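Local coordinates for pancreatic lipase related protein 2 (Equus caballus, PDB 1W52) that probably hydrolyses the ester bonds of galactolipids and triacylglycerols, as a secreted, calcium-binding lipase of the alpha/beta-hydrolase superfamily, at residues 155-160 and 177-182; 190-195 and 219-224. All blocks are in the same frame, centred on the assembly; numbering follows the deposited sequence.

Interaction 1: residues 155-160 and 177-182; sequences LGAHTA and LDPAEP
A180 meets H158 through its carbonyl and L155 through its methyl, which joins the loop 177-182 to the start of helix 155-166. The polar link is one hydrogen bond, from H158 NE2 to A180 O at 2.7 Å. It is close to straight, with 164° at the hydrogen. The oxygen lies in the plane of the imidazole, at its edge, and the donor sits on a lone pair in the plane of the carbonyl, so the ring and the A180 carbonyl fix each other's orientation. With chi1 at -72°, CG of H158 lies anti to the carbonyl carbon, which starts the ring on its way to the loop. P179 crosses the imidazole at about a right angle and gives it an off-centre CH-pi contact, its CB 4.3 Å from the centroid of the H158 ring; F184 also stacks on this ring.

This is the active-site end of an alpha/beta-hydrolase sheet. Helix 155-166 follows strand 148-153 through a turn that fits a nucleophile elbow, carrying the predicted nucleophile S154, while the loop 177-182 leaves the neighbouring parallel strand 173-177 with the predicted charge-relay residue D178, whose OD2 is hydrogen-bonded to H265.

A157 points its methyl at the loop, where CB packs 3.7 Å from P179 CA and reaches the proline's CB and CG as well. The methyl of A180 is turned toward the helix in return: CD1 of L155 comes within 3.8 Å of A180 CB, and CD2 of H158 borders the same methyl at 4.0 Å.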
ATOM      1  N   LEU A 155       2.227 -12.152  -7.153  1.00 16.25           N
ATOM      2  CA  LEU A 155       3.092 -12.694  -8.168  1.00 17.04           C
ATOM      3  C   LEU A 155       3.270 -11.655  -9.236  1.00 17.93           C
ATOM      4  O   LEU A 155       4.349 -11.434  -9.658  1.00 15.91           O
ATOM      5  CB  LEU A 155       2.449 -13.930  -8.728  1.00 17.88           C
ATOM      6  CG  LEU A 155       3.173 -15.273  -8.632  1.00 17.69           C
ATOM      7  CD1 LEU A 155       3.748 -15.567  -7.287  1.00 17.24           C
ATOM      8  CD2 LEU A 155       2.122 -16.285  -9.017  1.00 18.41           C
ATOM      9  N   GLY A 156       2.185 -10.994  -9.645  1.00 20.50           N
ATOM     10  CA  GLY A 156       2.241  -9.792 -10.485  1.00 21.77           C
ATOM     11  C   GLY A 156       3.351  -8.770 -10.174  1.00 22.48           C
ATOM     12  O   GLY A 156       3.979  -8.214 -11.069  1.00 22.40           O
ATOM     13  N   ALA A 157       3.582  -8.480  -8.911  1.00 22.61           N
ATOM     14  CA  ALA A 157       4.669  -7.590  -8.607  1.00 23.58           C
ATOM     15  C   ALA A 157       5.979  -8.119  -9.202  1.00 23.62           C
ATOM     16  O   ALA A 157       6.733  -7.404  -9.790  1.00 24.39           O
ATOM     17  CB  ALA A 157       4.827  -7.432  -7.104  1.00 24.21           C
ATOM     18  N   HIS A 158       6.283  -9.372  -8.986  1.00 23.22           N
ATOM     19  CA  HIS A 158       7.508  -9.939  -9.497  1.00 22.80           C
ATOM     20  C   HIS A 158       7.496 -10.011 -11.048  1.00 22.98           C
ATOM     21  O   HIS A 158       8.534  -9.830 -11.728  1.00 23.28           O
ATOM     22  CB  HIS A 158       7.655 -11.331  -8.903  1.00 22.57           C
ATOM     23  CG  HIS A 158       7.996 -11.327  -7.455  1.00 23.20           C
ATOM     24  ND1 HIS A 158       9.000 -10.540  -6.932  1.00 24.63           N
ATOM     25  CD2 HIS A 158       7.454 -11.993  -6.404  1.00 25.41           C
ATOM     26  CE1 HIS A 158       9.078 -10.744  -5.623  1.00 25.16           C
ATOM     27  NE2 HIS A 158       8.148 -11.617  -5.274  1.00 24.51           N
ATOM     28  N   THR A 159       6.329 -10.320 -11.597  1.00 22.60           N
ATOM     29  CA  THR A 159       6.104 -10.265 -13.037  1.00 22.23           C
ATOM     30  C   THR A 159       6.564  -8.925 -13.598  1.00 22.49           C
ATOM     31  O   THR A 159       7.261  -8.875 -14.586  1.00 22.82           O
ATOM     32  CB  THR A 159       4.591 -10.324 -13.339  1.00 21.78           C
ATOM     33  OG1 THR A 159       4.062 -11.552 -12.910  1.00 20.41           O
ATOM     34  CG2 THR A 159       4.329 -10.310 -14.841  1.00 21.97           C
ATOM     35  N   ALA A 160       6.048  -7.850 -13.015  1.00 22.72           N
ATOM     36  CA  ALA A 160       6.385  -6.506 -13.411  1.00 23.19           C
ATOM     37  C   ALA A 160       7.903  -6.300 -13.259  1.00 24.41           C
ATOM     38  O   ALA A 160       8.530  -5.784 -14.152  1.00 26.24           O
ATOM     39  CB  ALA A 160       5.641  -5.526 -12.556  1.00 22.41           C
ATOM     40  N   LEU A 177       2.634  -4.263  -5.419  1.00 16.35           N
ATOM     41  CA  LEU A 177       1.586  -4.414  -4.412  1.00 16.44           C
ATOM     42  C   LEU A 177       1.683  -5.781  -3.714  1.00 16.72           C
ATOM     43  O   LEU A 177       1.345  -6.834  -4.287  1.00 15.50           O
ATOM     44  CB  LEU A 177       0.235  -4.235  -5.061  1.00 16.53           C
ATOM     45  CG  LEU A 177       0.089  -2.881  -5.726  1.00 15.56           C
ATOM     46  CD1 LEU A 177      -1.357  -2.670  -5.853  1.00 17.49           C
ATOM     47  CD2 LEU A 177       0.657  -1.740  -4.901  1.00 15.60           C
ATOM     48  N   ASP A 178       2.177  -5.717  -2.477  1.00 16.94           N
ATOM     49  CA  ASP A 178       2.597  -6.879  -1.676  1.00 17.66           C
ATOM     50  C   ASP A 178       3.195  -8.042  -2.466  1.00 17.80           C
ATOM     51  O   ASP A 178       2.570  -9.078  -2.712  1.00 16.58           O
ATOM     52  CB  ASP A 178       1.456  -7.373  -0.830  1.00 18.27           C
ATOM     53  CG  ASP A 178       1.916  -8.229   0.333  1.00 21.03           C
ATOM     54  OD1 ASP A 178       2.876  -7.851   1.112  1.00 24.20           O
ATOM     55  OD2 ASP A 178       1.321  -9.315   0.521  1.00 23.79           O
ATOM     56  N   PRO A 179       4.443  -7.857  -2.863  1.00 18.13           N
ATOM     57  CA  PRO A 179       5.136  -8.872  -3.664  1.00 17.97           C
ATOM     58  C   PRO A 179       5.129 -10.211  -2.940  1.00 18.10           C
ATOM     59  O   PRO A 179       5.340 -10.270  -1.748  1.00 17.69           O
ATOM     60  CB  PRO A 179       6.553  -8.330  -3.773  1.00 17.91           C
ATOM     61  CG  PRO A 179       6.427  -6.829  -3.464  1.00 17.39           C
ATOM     62  CD  PRO A 179       5.262  -6.661  -2.577  1.00 17.41           C
ATOM     63  N   ALA A 180       4.917 -11.282  -3.684  1.00 18.90           N
ATOM     64  CA  ALA A 180       4.846 -12.613  -3.111  1.00 19.08           C
ATOM     65  C   ALA A 180       6.147 -12.973  -2.425  1.00 19.20           C
ATOM     66  O   ALA A 180       7.220 -12.564  -2.886  1.00 19.37           O
ATOM     67  CB  ALA A 180       4.553 -13.610  -4.191  1.00 19.07           C
ATOM     68  N   GLU A 181       6.037 -13.742  -1.342  1.00 19.13           N
ATOM     69  CA  GLU A 181       7.191 -14.253  -0.621  1.00 19.18           C
ATOM     70  C   GLU A 181       7.709 -15.600  -1.141  1.00 19.11           C
ATOM     71  O   GLU A 181       8.830 -15.660  -1.579  1.00 17.45           O
ATOM     72  CB  GLU A 181       6.899 -14.347   0.866  1.00 19.25           C
ATOM     73  CG  GLU A 181       8.129 -14.770   1.633  1.00 20.00           C
ATOM     74  CD  GLU A 181       7.954 -14.757   3.132  1.00 20.98           C
ATOM     75  OE1 GLU A 181       6.976 -14.117   3.694  1.00 22.52           O
ATOM     76  OE2 GLU A 181       8.854 -15.377   3.733  1.00 19.47           O
ATOM     77  N   PRO A 182       6.914 -16.679  -1.062  1.00 20.39           N
ATOM     78  CA  PRO A 182       7.360 -18.020  -1.485  1.00 20.98           C
ATOM     79  C   PRO A 182       8.092 -18.025  -2.796  1.00 21.93           C
ATOM     80  O   PRO A 182       7.501 -17.592  -3.761  1.00 24.20           O
ATOM     81  CB  PRO A 182       6.053 -18.751  -1.707  1.00 20.22           C
ATOM     82  CG  PRO A 182       5.135 -18.139  -0.763  1.00 19.47           C
ATOM     83  CD  PRO A 182       5.511 -16.725  -0.612  1.00 19.85           C
TER

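Interaction 2: residues 190-195 and 219-224; sequences EVRLDP and MSQKVG. With CA (calcium ion), chain E.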
ATOM      1  N   GLU A 190      17.592 -11.492 -10.142  1.00 38.00           N
ATOM      2  CA  GLU A 190      17.224 -11.889 -11.483  1.00 38.45           C
ATOM      3  C   GLU A 190      15.775 -12.414 -11.535  1.00 37.25           C
ATOM      4  O   GLU A 190      15.078 -12.305 -12.564  1.00 37.84           O
ATOM      5  CB  GLU A 190      18.254 -12.912 -12.032  1.00 38.79           C
ATOM      6  CG  GLU A 190      17.845 -13.540 -13.359  1.00 43.26           C
ATOM      7  CD  GLU A 190      18.998 -14.110 -14.197  1.00 48.15           C
ATOM      8  OE1 GLU A 190      20.009 -14.558 -13.618  1.00 51.95           O
ATOM      9  OE2 GLU A 190      18.880 -14.143 -15.451  1.00 51.51           O
ATOM     10  N   VAL A 191      15.316 -12.967 -10.410  1.00 35.96           N
ATOM     11  CA  VAL A 191      14.038 -13.742 -10.357  1.00 34.06           C
ATOM     12  C   VAL A 191      12.940 -13.010  -9.641  1.00 33.27           C
ATOM     13  O   VAL A 191      11.775 -13.294  -9.838  1.00 33.47           O
ATOM     14  CB  VAL A 191      14.208 -15.143  -9.667  1.00 32.82           C
ATOM     15  CG1 VAL A 191      15.218 -15.980 -10.439  1.00 31.55           C
ATOM     16  CG2 VAL A 191      14.660 -14.990  -8.236  1.00 30.89           C
ATOM     17  N   ARG A 192      13.339 -12.069  -8.818  1.00 32.14           N
ATOM     18  CA  ARG A 192      12.416 -11.327  -8.065  1.00 32.23           C
ATOM     19  C   ARG A 192      12.258  -9.896  -8.620  1.00 32.65           C
ATOM     20  O   ARG A 192      12.135  -9.692  -9.847  1.00 34.06           O
ATOM     21  CB  ARG A 192      12.800 -11.409  -6.578  1.00 32.06           C
ATOM     22  CG  ARG A 192      14.112 -10.790  -6.156  1.00 31.59           C
ATOM     23  CD  ARG A 192      14.330 -10.983  -4.735  1.00 31.73           C
ATOM     24  NE  ARG A 192      15.494 -10.345  -4.133  1.00 35.60           N
ATOM     25  CZ  ARG A 192      15.712  -9.031  -4.048  1.00 39.17           C
ATOM     26  NH1 ARG A 192      14.902  -8.149  -4.615  1.00 41.36           N
ATOM     27  NH2 ARG A 192      16.785  -8.579  -3.415  1.00 39.71           N
ATOM     28  N   LEU A 193      12.113  -8.955  -7.692  1.00 32.23           N
ATOM     29  CA  LEU A 193      11.808  -7.578  -7.952  1.00 31.31           C
ATOM     30  C   LEU A 193      12.689  -6.795  -6.980  1.00 30.48           C
ATOM     31  O   LEU A 193      12.707  -7.063  -5.751  1.00 29.71           O
ATOM     32  CB  LEU A 193      10.319  -7.286  -7.706  1.00 31.20           C
ATOM     33  CG  LEU A 193      10.041  -5.797  -7.329  1.00 32.90           C
ATOM     34  CD1 LEU A 193      10.482  -4.878  -8.438  1.00 34.13           C
ATOM     35  CD2 LEU A 193       8.591  -5.416  -6.934  1.00 32.70           C
ATOM     36  N   ASP A 194      13.412  -5.826  -7.520  1.00 28.65           N
ATOM     37  CA  ASP A 194      14.343  -5.064  -6.723  1.00 27.95           C
ATOM     38  C   ASP A 194      14.444  -3.751  -7.402  1.00 27.61           C
ATOM     39  O   ASP A 194      14.020  -3.660  -8.558  1.00 29.34           O
ATOM     40  CB  ASP A 194      15.708  -5.785  -6.662  1.00 27.74           C
ATOM     41  CG  ASP A 194      16.503  -5.715  -7.983  1.00 27.08           C
ATOM     42  OD1 ASP A 194      16.182  -6.498  -8.939  1.00 19.64           O
ATOM     43  OD2 ASP A 194      17.500  -4.923  -8.089  1.00 27.77           O
ATOM     44  N   PRO A 195      15.074  -2.766  -6.773  1.00 26.36           N
ATOM     45  CA  PRO A 195      15.061  -1.390  -7.285  1.00 26.60           C
ATOM     46  C   PRO A 195      15.664  -1.204  -8.694  1.00 27.84           C
ATOM     47  O   PRO A 195      15.465  -0.202  -9.377  1.00 28.21           O
ATOM     48  CB  PRO A 195      15.907  -0.629  -6.240  1.00 26.03           C
ATOM     49  CG  PRO A 195      15.895  -1.507  -4.936  1.00 24.80           C
ATOM     50  CD  PRO A 195      15.905  -2.882  -5.562  1.00 26.03           C
ATOM     51  N   MET A 219       6.206 -10.437   1.258  1.00 26.72           N
ATOM     52  CA  MET A 219       7.627 -10.298   1.491  1.00 27.17           C
ATOM     53  C   MET A 219       7.833  -9.279   2.544  1.00 26.34           C
ATOM     54  O   MET A 219       7.256  -8.213   2.466  1.00 26.35           O
ATOM     55  CB  MET A 219       8.358  -9.787   0.247  1.00 27.67           C
ATOM     56  CG  MET A 219       8.410 -10.769  -0.854  1.00 30.45           C
ATOM     57  SD  MET A 219       9.503 -10.324  -2.187  1.00 34.58           S
ATOM     58  CE  MET A 219      10.926 -10.197  -1.347  1.00 37.02           C
ATOM     59  N   SER A 220       8.674  -9.597   3.507  1.00 26.07           N
ATOM     60  CA  SER A 220       9.130  -8.626   4.491  1.00 26.46           C
ATOM     61  C   SER A 220      10.350  -7.805   3.983  1.00 25.94           C
ATOM     62  O   SER A 220      10.576  -6.665   4.386  1.00 26.41           O
ATOM     63  CB  SER A 220       9.519  -9.386   5.742  1.00 26.70           C
ATOM     64  OG  SER A 220      10.564 -10.315   5.463  1.00 29.12           O
ATOM     65  N   GLN A 221      11.132  -8.436   3.117  1.00 24.71           N
ATOM     66  CA  GLN A 221      12.288  -7.852   2.470  1.00 24.00           C
ATOM     67  C   GLN A 221      12.036  -6.566   1.745  1.00 22.59           C
ATOM     68  O   GLN A 221      11.185  -6.516   0.883  1.00 22.45           O
ATOM     69  CB  GLN A 221      12.798  -8.845   1.445  1.00 24.26           C
ATOM     70  CG  GLN A 221      14.080  -8.447   0.795  1.00 26.10           C
ATOM     71  CD  GLN A 221      14.841  -9.640   0.145  1.00 29.32           C
ATOM     72  OE1 GLN A 221      14.269 -10.447  -0.605  1.00 30.10           O
ATOM     73  NE2 GLN A 221      16.135  -9.719   0.420  1.00 31.53           N
ATOM     74  N   LYS A 222      12.828  -5.542   2.040  1.00 21.27           N
ATOM     75  CA  LYS A 222      12.723  -4.307   1.265  1.00 20.47           C
ATOM     76  C   LYS A 222      13.207  -4.525  -0.159  1.00 18.66           C
ATOM     77  O   LYS A 222      14.244  -5.111  -0.358  1.00 18.64           O
ATOM     78  CB  LYS A 222      13.538  -3.215   1.905  1.00 20.78           C
ATOM     79  CG  LYS A 222      12.857  -2.547   3.083  1.00 21.87           C
ATOM     80  CD  LYS A 222      13.608  -2.948   4.300  1.00 24.27           C
ATOM     81  CE  LYS A 222      12.920  -2.522   5.570  1.00 25.84           C
ATOM     82  NZ  LYS A 222      13.747  -1.614   6.354  1.00 25.11           N
ATOM     83  N   VAL A 223      12.439  -4.107  -1.151  1.00 17.70           N
ATOM     84  CA  VAL A 223      12.829  -4.310  -2.560  1.00 16.87           C
ATOM     85  C   VAL A 223      12.607  -3.133  -3.465  1.00 17.52           C
ATOM     86  O   VAL A 223      12.543  -3.314  -4.642  1.00 17.37           O
ATOM     87  CB  VAL A 223      12.069  -5.479  -3.208  1.00 14.97           C
ATOM     88  CG1 VAL A 223      12.224  -6.700  -2.400  1.00 14.04           C
ATOM     89  CG2 VAL A 223      10.640  -5.153  -3.311  1.00 15.54           C
ATOM     90  N   GLY A 224      12.489  -1.939  -2.924  1.00 19.92           N
ATOM     91  CA  GLY A 224      12.108  -0.779  -3.708  1.00 21.74           C
ATOM     92  C   GLY A 224      13.038   0.342  -3.355  1.00 23.46           C
ATOM     93  O   GLY A 224      13.863   0.194  -2.446  1.00 24.31           O
TER
HETATM   94 CA    CA E 602      14.947  -8.048 -10.428  1.00 28.44          CA
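The backbones of D194-P195 and V223-G224 run side by side, with CA of D194 4.5 Å from CA of V223, and the chain directions 192-195 and 221-224 are 48° apart. No conventional hydrogen bond joins them. V223 O instead receives a CA-H...O contact from D194 CA at 3.3 Å, and the ring of P195, which has no N-H to offer, rests its CD 3.5 Å from the same V223 O and its CG against G224 O.

V223 has the most surface covered here. Its isopropyl group packs against L193 O, and its CG2 lies 4.1 Å from L193 CG, the two side chains crossing at about a right angle. Both segments belong to loops at the ends of the parallel strands of an alpha/beta-hydrolase sheet, and 190-195 is also part of a calcium site: D194 OD1 binds the ion at 2.5 Å, alongside the backbone O of E189 and OD2 of D197, while D194 OD2 is held by S196.

R192 runs extended from CG to NE, which carries NE out to Q221; the two side chains cross at about a right angle. OE1 of Q221 stands over one face of the guanidinium toward the rim, 3.7 Å from R192 NE but not bonded to it, and the guanidinium and amide planes are 41° apart. That oxygen takes its hydrogen bond from D186 N. NH1 touches V223 CG1 at 3.8 Å and makes a weak hydrogen bond back to L193 O. An alanine in place of R192 would probably open a gap beside V223 and Q221 and deprive L193 O of that weak bond. A further weak bond ties R192 NE to A187 O.

Interactions 1 and 2 have centres 9 Å apart and adjoin directly. P179 O of interaction 1 probably accepts a hydrogen bond from M219 N of interaction 2 at 3.1 Å, joining loop 177-182 to loop 219-224. H158 forms the second junction: its CE1 packs 3.5 Å from M219 SD, and its ring also borders L193. From there the contacts diverge. Between nearest atoms, the side chain of A180 in interaction 1 is about 4 Å from a bound decylamine-N,N-dimethyl-N-oxide and about 4 Å from the side chain of the predicted nucleophile S154, whereas the side chain of R192 is about 13 Å from a bound detergent. The calcium of interaction 2 is about 7 Å from the side chain of H158, nearest atoms.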